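PDB 3GYD: cyclic nucleotide-binding domain from Methylobacillus flagellatus KT, which binds cyclic AMP in a cyclic nucleotide-binding domain and probably serves as a ligand-sensing regulatory module. Local coordinates for residues B[90-95]-B[126-132]. Sequence-based numbering, arbitrary orientation.
Sequences EVNVIK and SASCVAS. With CMP (adenosine-3',5'-cyclic-monophosphate), chain D.
Val93 and Cys129 face each other as a non-hydrogen-bonded antiparallel pair, with Val93 CG2 4.0 Å from Cys129 SG, and together they form part of the sheet surface against which cyclic AMP lies. Both valine methyls serve the ligand: Val93 CG1, anti to the backbone N (chi1 -179°), packs against Ala127 CB and lies 3.7 Å from N9 of cyclic AMP, while CG2 approaches N3. Cys129 SG reaches the ribose, 3.6 Å from O4'. Small, apolar groups suit a surface pressed against a nucleoside. Ala127 O lies 3.3 Å from C5' of cyclic AMP, while Ala127 CB is directed at Ile94 O and Val93 CG1, a place suited to a small side chain. At the phosphate, Ser126 grips one oxygen twice: Ser126 N donates to O2P at 2.9 Å in a nearly straight bond (166°), and its OG donates to the same atom.

Directed away from the phosphate, Ser126 O accepts a short 2.6 Å bond from Lys95 NZ. The lysine's extended chain runs past this carbonyl and turns at the last torsion (chi4 62°); NZ also forms a salt bridge with Glu76, whose backbone N bonds to Ser128 OG. Paired backbone bonds between Asn92 and Val130 and between Ile94 and Ser128 fix the register, and Ser132 N extends it by donating to Glu90 O (2.9 Å). Asn92, Ile94, Ser128 and Val130 occupy the face away from the ligand; there Ile94 CG1 packs on Ser128 CB (3.8 Å), aliphatic and polar groups mixing on a largely part-exposed surface. Flanked by strands 71-74 and 103-109, the pair packs on base and ribose, and Ser126 belongs with Gly115, Glu116, Ser118 and Arg125 to the phosphate-binding cassette of the cyclic nucleotide-binding beta-roll.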
ATOM      1  N   GLU B  90      -1.133  16.041 -16.336  1.00 21.33           N
ATOM      2  CA  GLU B  90      -0.424  14.838 -16.698  1.00 23.06           C
ATOM      3  C   GLU B  90       0.951  14.842 -16.052  1.00 22.00           C
ATOM      4  O   GLU B  90       1.657  15.863 -16.064  1.00 20.33           O
ATOM      5  CB  GLU B  90      -0.254  14.759 -18.207  1.00 26.68           C
ATOM      6  CG  GLU B  90       0.408  13.451 -18.592  1.00 30.58           C
ATOM      7  CD  GLU B  90       0.100  12.995 -19.995  1.00 33.91           C
ATOM      8  OE1 GLU B  90      -0.607  13.717 -20.746  1.00 35.54           O
ATOM      9  OE2 GLU B  90       0.577  11.882 -20.319  1.00 37.09           O
ATOM     10  N   VAL B  91       1.352  13.679 -15.545  1.00 21.05           N
ATOM     11  CA  VAL B  91       2.614  13.562 -14.843  1.00 19.98           C
ATOM     12  C   VAL B  91       3.365  12.322 -15.349  1.00 19.60           C
ATOM     13  O   VAL B  91       2.784  11.225 -15.487  1.00 19.51           O
ATOM     14  CB  VAL B  91       2.404  13.463 -13.347  1.00 20.89           C
ATOM     15  CG1 VAL B  91       3.730  13.199 -12.645  1.00 20.44           C
ATOM     16  CG2 VAL B  91       1.666  14.759 -12.789  1.00 22.19           C
ATOM     17  N   ASN B  92       4.644  12.517 -15.637  1.00 19.47           N
ATOM     18  CA  ASN B  92       5.572  11.410 -15.970  1.00 20.82           C
ATOM     19  C   ASN B  92       6.302  10.979 -14.690  1.00 19.89           C
ATOM     20  O   ASN B  92       6.867  11.824 -13.990  1.00 20.95           O
ATOM     21  CB  ASN B  92       6.568  11.867 -17.037  1.00 20.28           C
ATOM     22  CG  ASN B  92       5.917  12.031 -18.413  1.00 20.69           C
ATOM     23  OD1 ASN B  92       5.033  11.256 -18.773  1.00 20.76           O
ATOM     24  ND2 ASN B  92       6.402  12.987 -19.203  1.00 20.37           N
ATOM     25  N   VAL B  93       6.235   9.693 -14.363  1.00 21.66           N
ATOM     26  CA  VAL B  93       6.969   9.128 -13.231  1.00 20.69           C
ATOM     27  C   VAL B  93       8.239   8.481 -13.786  1.00 21.08           C
ATOM     28  O   VAL B  93       8.172   7.555 -14.575  1.00 21.05           O
ATOM     29  CB  VAL B  93       6.151   8.098 -12.449  1.00 20.77           C
ATOM     30  CG1 VAL B  93       6.969   7.552 -11.268  1.00 20.34           C
ATOM     31  CG2 VAL B  93       4.834   8.725 -11.944  1.00 19.32           C
ATOM     32  N   ILE B  94       9.387   8.959 -13.332  1.00 22.11           N
ATOM     33  CA  ILE B  94      10.665   8.520 -13.859  1.00 23.57           C
ATOM     34  C   ILE B  94      11.629   8.158 -12.736  1.00 23.33           C
ATOM     35  O   ILE B  94      11.521   8.656 -11.609  1.00 21.51           O
ATOM     36  CB  ILE B  94      11.289   9.602 -14.788  1.00 24.63           C
ATOM     37  CG1 ILE B  94      11.711  10.846 -14.007  1.00 24.46           C
ATOM     38  CG2 ILE B  94      10.277  10.035 -15.813  1.00 25.25           C
ATOM     39  CD1 ILE B  94      12.419  11.887 -14.857  1.00 25.63           C
ATOM     40  N   LYS B  95      12.570   7.273 -13.058  1.00 23.65           N
ATOM     41  CA  LYS B  95      13.491   6.757 -12.086  1.00 25.75           C
ATOM     42  C   LYS B  95      14.833   6.575 -12.745  1.00 26.23           C
ATOM     43  O   LYS B  95      14.906   6.202 -13.905  1.00 24.84           O
ATOM     44  CB  LYS B  95      12.974   5.414 -11.549  1.00 27.29           C
ATOM     45  CG  LYS B  95      13.666   4.952 -10.265  1.00 27.95           C
ATOM     46  CD  LYS B  95      12.878   3.913  -9.510  1.00 28.35           C
ATOM     47  CE  LYS B  95      13.699   3.351  -8.376  1.00 28.62           C
ATOM     48  NZ  LYS B  95      14.089   4.379  -7.363  1.00 28.83           N
ATOM     49  N   SER B 126      10.805   7.708  -4.106  1.00 19.17           N
ATOM     50  CA  SER B 126      11.198   6.539  -4.886  1.00 21.14           C
ATOM     51  C   SER B 126      11.432   6.856  -6.368  1.00 21.19           C
ATOM     52  O   SER B 126      12.099   6.096  -7.080  1.00 21.45           O
ATOM     53  CB  SER B 126      10.130   5.458  -4.757  1.00 19.67           C
ATOM     54  OG  SER B 126       8.937   5.833  -5.449  1.00 18.64           O
ATOM     55  N   ALA B 127      10.873   7.962  -6.830  1.00 21.19           N
ATOM     56  CA  ALA B 127      10.936   8.366  -8.236  1.00 20.75           C
ATOM     57  C   ALA B 127      10.712   9.886  -8.335  1.00 20.88           C
ATOM     58  O   ALA B 127      10.254  10.504  -7.382  1.00 20.84           O
ATOM     59  CB  ALA B 127       9.850   7.620  -9.028  1.00 18.68           C
ATOM     60  N   SER B 128      11.061  10.478  -9.481  1.00 20.12           N
ATOM     61  CA  SER B 128      10.740  11.889  -9.784  1.00 20.65           C
ATOM     62  C   SER B 128       9.397  11.900 -10.519  1.00 20.19           C
ATOM     63  O   SER B 128       9.074  10.934 -11.231  1.00 20.90           O
ATOM     64  CB  SER B 128      11.829  12.528 -10.657  1.00 20.19           C
ATOM     65  OG  SER B 128      13.065  12.592  -9.945  1.00 19.78           O
ATOM     66  N   CYS B 129       8.609  12.950 -10.304  1.00 20.43           N
ATOM     67  CA  CYS B 129       7.329  13.151 -10.991  1.00 20.87           C
ATOM     68  C   CYS B 129       7.377  14.539 -11.616  1.00 20.71           C
ATOM     69  O   CYS B 129       7.600  15.531 -10.901  1.00 22.40           O
ATOM     70  CB  CYS B 129       6.160  13.064 -10.000  1.00 21.89           C
ATOM     71  SG  CYS B 129       6.024  11.409  -9.240  1.00 21.25           S
ATOM     72  N   VAL B 130       7.220  14.597 -12.940  1.00 20.34           N
ATOM     73  CA  VAL B 130       7.334  15.858 -13.683  1.00 19.07           C
ATOM     74  C   VAL B 130       6.002  16.146 -14.373  1.00 20.18           C
ATOM     75  O   VAL B 130       5.474  15.287 -15.080  1.00 20.92           O
ATOM     76  CB  VAL B 130       8.442  15.782 -14.735  1.00 20.85           C
ATOM     77  CG1 VAL B 130       8.504  17.085 -15.524  1.00 18.56           C
ATOM     78  CG2 VAL B 130       9.814  15.430 -14.073  1.00 19.06           C
ATOM     79  N   ALA B 131       5.465  17.350 -14.167  1.00 20.93           N
ATOM     80  CA  ALA B 131       4.258  17.792 -14.870  1.00 20.41           C
ATOM     81  C   ALA B 131       4.590  17.960 -16.338  1.00 20.72           C
ATOM     82  O   ALA B 131       5.430  18.811 -16.697  1.00 21.84           O
ATOM     83  CB  ALA B 131       3.708  19.150 -14.264  1.00 18.91           C
ATOM     84  N   SER B 132       3.985  17.127 -17.181  1.00 21.25           N
ATOM     85  CA  SER B 132       4.192  17.208 -18.617  1.00 23.71           C
ATOM     86  C   SER B 132       3.197  18.177 -19.282  1.00 23.41           C
ATOM     87  O   SER B 132       3.426  18.601 -20.407  1.00 24.08           O
ATOM     88  CB  SER B 132       4.090  15.825 -19.266  1.00 25.49           C
ATOM     89  OG  SER B 132       2.773  15.306 -19.202  1.00 26.95           O
TER
HETATM   90  P   CMP D 300       6.893   8.634  -3.500  1.00 17.42           P
HETATM   91  O1P CMP D 300       6.644   9.381  -2.233  1.00 16.64           O
HETATM   92  O2P CMP D 300       7.983   7.561  -3.482  1.00 18.04           O
HETATM   93  O5' CMP D 300       7.428   9.730  -4.614  1.00 18.33           O
HETATM   94  C5' CMP D 300       7.513   9.364  -5.991  1.00 17.14           C
HETATM   95  C4' CMP D 300       6.161   8.789  -6.390  1.00 16.38           C
HETATM   96  O4' CMP D 300       6.116   8.166  -7.646  1.00 17.47           O
HETATM   97  C3' CMP D 300       5.688   7.628  -5.510  1.00 17.23           C
HETATM   98  O3' CMP D 300       5.536   8.136  -4.196  1.00 17.95           O
HETATM   99  C2' CMP D 300       4.437   7.203  -6.256  1.00 17.63           C
HETATM  100  O2' CMP D 300       3.326   8.056  -5.923  1.00 17.03           O
HETATM  101  C1' CMP D 300       4.864   7.472  -7.713  1.00 19.75           C
HETATM  102  N9  CMP D 300       5.082   6.184  -8.364  1.00 20.06           N
HETATM  103  C8  CMP D 300       6.122   5.378  -8.125  1.00 20.70           C
HETATM  104  N7  CMP D 300       6.011   4.249  -8.846  1.00 21.66           N
HETATM  105  C5  CMP D 300       4.892   4.340  -9.575  1.00 21.24           C
HETATM  106  C6  CMP D 300       4.165   3.520 -10.540  1.00 22.39           C
HETATM  107  N6  CMP D 300       4.652   2.316 -10.929  1.00 22.42           N
HETATM  108  N1  CMP D 300       3.022   4.003 -11.032  1.00 21.51           N
HETATM  109  C2  CMP D 300       2.491   5.209 -10.684  1.00 21.40           C
HETATM  110  N3  CMP D 300       3.104   6.004  -9.796  1.00 20.40           N
HETATM  111  C4  CMP D 300       4.272   5.638  -9.248  1.00 20.47           C